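Local structure of MdcE (Pseudomonas aeruginosa, 5VIP) at residues Ala173-Gly178 with Asp213-Ala218. The protein probably acts as the gamma subunit of a biotin-independent malonate decarboxylase, a transferase of the crotonase-like kind. Residues are numbered along the deposited sequence; the frame is centred on the assembly and turned at random.
Sequences ALHDPG and DIDSYA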
loop_
_atom_site.group_PDB
_atom_site.type_symbol
_atom_site.label_atom_id
_atom_site.label_comp_id
_atom_site.label_asym_id
_atom_site.label_seq_id
_atom_site.Cartn_x
_atom_site.Cartn_y
_atom_site.Cartn_z
ATOM N N ALA A 173 -2.520 8.690 17.023
ATOM C CA ALA A 173 -3.804 9.225 16.605
ATOM C C ALA A 173 -4.358 10.185 17.656
ATOM O O ALA A 173 -4.195 9.954 18.849
ATOM C CB ALA A 173 -4.800 8.092 16.354
ATOM N N LEU A 174 -5.015 11.245 17.209
ATOM C CA LEU A 174 -5.810 12.064 18.115
ATOM C C LEU A 174 -7.067 11.286 18.515
ATOM O O LEU A 174 -7.692 10.612 17.685
ATOM C CB LEU A 174 -6.167 13.403 17.470
ATOM C CG LEU A 174 -4.947 14.194 16.988
ATOM C CD1 LEU A 174 -5.339 15.547 16.452
ATOM C CD2 LEU A 174 -3.909 14.309 18.091
ATOM N N HIS A 175 -7.413 11.348 19.797
ATOM C CA HIS A 175 -8.551 10.602 20.306
ATOM C C HIS A 175 -9.791 11.469 20.141
ATOM O O HIS A 175 -10.190 12.189 21.061
ATOM C CB HIS A 175 -8.333 10.203 21.772
ATOM C CG HIS A 175 -9.378 9.276 22.313
ATOM N ND1 HIS A 175 -10.458 9.716 23.049
ATOM C CD2 HIS A 175 -9.506 7.930 22.231
ATOM C CE1 HIS A 175 -11.208 8.684 23.392
ATOM N NE2 HIS A 175 -10.652 7.588 22.908
ATOM N N ASP A 176 -10.391 11.392 18.960
ATOM C CA ASP A 176 -11.478 12.282 18.558
ATOM C C ASP A 176 -12.383 11.562 17.559
ATOM O O ASP A 176 -11.894 10.770 16.744
ATOM C CB ASP A 176 -10.893 13.562 17.956
ATOM C CG ASP A 176 -11.933 14.433 17.302
ATOM O OD1 ASP A 176 -12.570 15.218 18.025
ATOM O OD2 ASP A 176 -12.114 14.341 16.068
ATOM N N PRO A 177 -13.703 11.819 17.617
ATOM C CA PRO A 177 -14.645 11.095 16.752
ATOM C C PRO A 177 -14.453 11.354 15.262
ATOM O O PRO A 177 -14.952 10.575 14.446
ATOM C CB PRO A 177 -16.018 11.620 17.210
ATOM C CG PRO A 177 -15.803 12.089 18.593
ATOM C CD PRO A 177 -14.412 12.656 18.607
ATOM N N GLY A 178 -13.752 12.425 14.908
ATOM C CA GLY A 178 -13.485 12.713 13.511
ATOM C C GLY A 178 -12.297 11.932 12.970
ATOM O O GLY A 178 -12.025 11.953 11.774
ATOM N N ASP A 213 -14.472 3.959 14.410
ATOM C CA ASP A 213 -13.949 4.783 15.502
ATOM C C ASP A 213 -12.525 4.407 15.902
ATOM O O ASP A 213 -12.081 3.275 15.702
ATOM C CB ASP A 213 -14.845 4.676 16.725
ATOM C CG ASP A 213 -14.714 3.337 17.406
ATOM O OD1 ASP A 213 -15.325 2.365 16.915
ATOM O OD2 ASP A 213 -13.979 3.246 18.409
ATOM N N ILE A 214 -11.826 5.348 16.525
ATOM C CA ILE A 214 -10.414 5.165 16.795
ATOM C C ILE A 214 -10.158 4.273 18.018
ATOM O O ILE A 214 -9.085 3.689 18.147
ATOM C CB ILE A 214 -9.719 6.541 16.958
ATOM C CG1 ILE A 214 -8.209 6.406 16.765
ATOM C CG2 ILE A 214 -10.114 7.205 18.276
ATOM C CD1 ILE A 214 -7.816 5.960 15.348
ATOM N N ASP A 215 -11.142 4.136 18.908
ATOM C CA ASP A 215 -10.978 3.208 20.025
ATOM C C ASP A 215 -10.926 1.759 19.532
ATOM O O ASP A 215 -10.079 0.972 19.964
ATOM C CB ASP A 215 -12.104 3.379 21.042
ATOM C CG ASP A 215 -11.852 4.531 21.990
ATOM O OD1 ASP A 215 -10.674 4.785 22.307
ATOM O OD2 ASP A 215 -12.827 5.183 22.413
ATOM N N SER A 216 -11.847 1.416 18.635
ATOM C CA SER A 216 -11.848 0.106 18.000
ATOM C C SER A 216 -10.519 -0.179 17.313
ATOM O O SER A 216 -9.951 -1.257 17.483
ATOM C CB SER A 216 -12.980 0.009 16.984
ATOM O OG SER A 216 -14.238 0.064 17.631
ATOM N N TYR A 217 -10.027 0.791 16.542
ATOM C CA TYR A 217 -8.764 0.622 15.827
ATOM C C TYR A 217 -7.619 0.404 16.806
ATOM O O TYR A 217 -6.777 -0.467 16.599
ATOM C CB TYR A 217 -8.483 1.833 14.926
ATOM C CG TYR A 217 -7.216 1.711 14.102
ATOM C CD1 TYR A 217 -7.180 0.915 12.963
ATOM C CD2 TYR A 217 -6.064 2.404 14.454
ATOM C CE1 TYR A 217 -6.027 0.801 12.202
ATOM C CE2 TYR A 217 -4.899 2.293 13.701
ATOM C CZ TYR A 217 -4.892 1.492 12.570
ATOM O OH TYR A 217 -3.744 1.376 11.812
ATOM N N ALA A 218 -7.611 1.185 17.889
ATOM C CA ALA A 218 -6.586 1.066 18.919
ATOM C C ALA A 218 -6.581 -0.331 19.548
ATOM O O ALA A 218 -5.519 -0.858 19.899
ATOM C CB ALA A 218 -6.785 2.151 20.001
HETATM O O HOH W 1 -12.910 7.910 16.228
#
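His175 reaches across to Asp215 in the first turn of helix 214-219, and His175 NE2 donates to Asp215 OD1 at 2.9 Å. The acceptor lies in the imidazole plane, at the ring edge, whereas the ring approaches the carboxylate on the syn side of OD1, 26° out of the carboxylate plane. The two planes are turned 47° apart. With its N-H directed between the two oxygens, His175 NE2 also makes a weak bond to Asp215 OD2 at 3.3 Å. The His175 ring owes its reach to a CG anti to the backbone N (chi1 -172°). Next to this pair, Ile214 directs its CB toward residues 173-178: Ile214 CG2 approaches His175 CD2 at 4.1 Å, obliquely to the ring, and CG1, anti to the backbone N, heads the branch that lies with CD1 against the methyl of Ala173 (Ala173 CB to Ile214 CG1, 3.8 Å). Ala173 and Ile214 are buried, and Val181 of strand 180-182 packs on Ile214, while the His175-Asp215 pair is exposed. The contact joins strand 170-174 and the loop that follows it to the start of a short helix; the strand runs between 148-152 and 225-227 in a sheet consistent with the crotonase-like fold of this family. Farther along, one water bridges the backbones, donating to Asp176 O and accepting from Ile214 N at 2.8 Å. The helix start is set by Asp213 as N-cap: its OD2 accepts from Ser216 N, and Ser216 OG donates to Asp213 OD1 at 2.6 Å. Before the helix, His175 centres an inverse gamma turn, followed by an Asx turn in which Gly178 N bonds to Asp176 OD2 from above the carboxylate plane; Arg24 forms a salt bridge with that same oxygen.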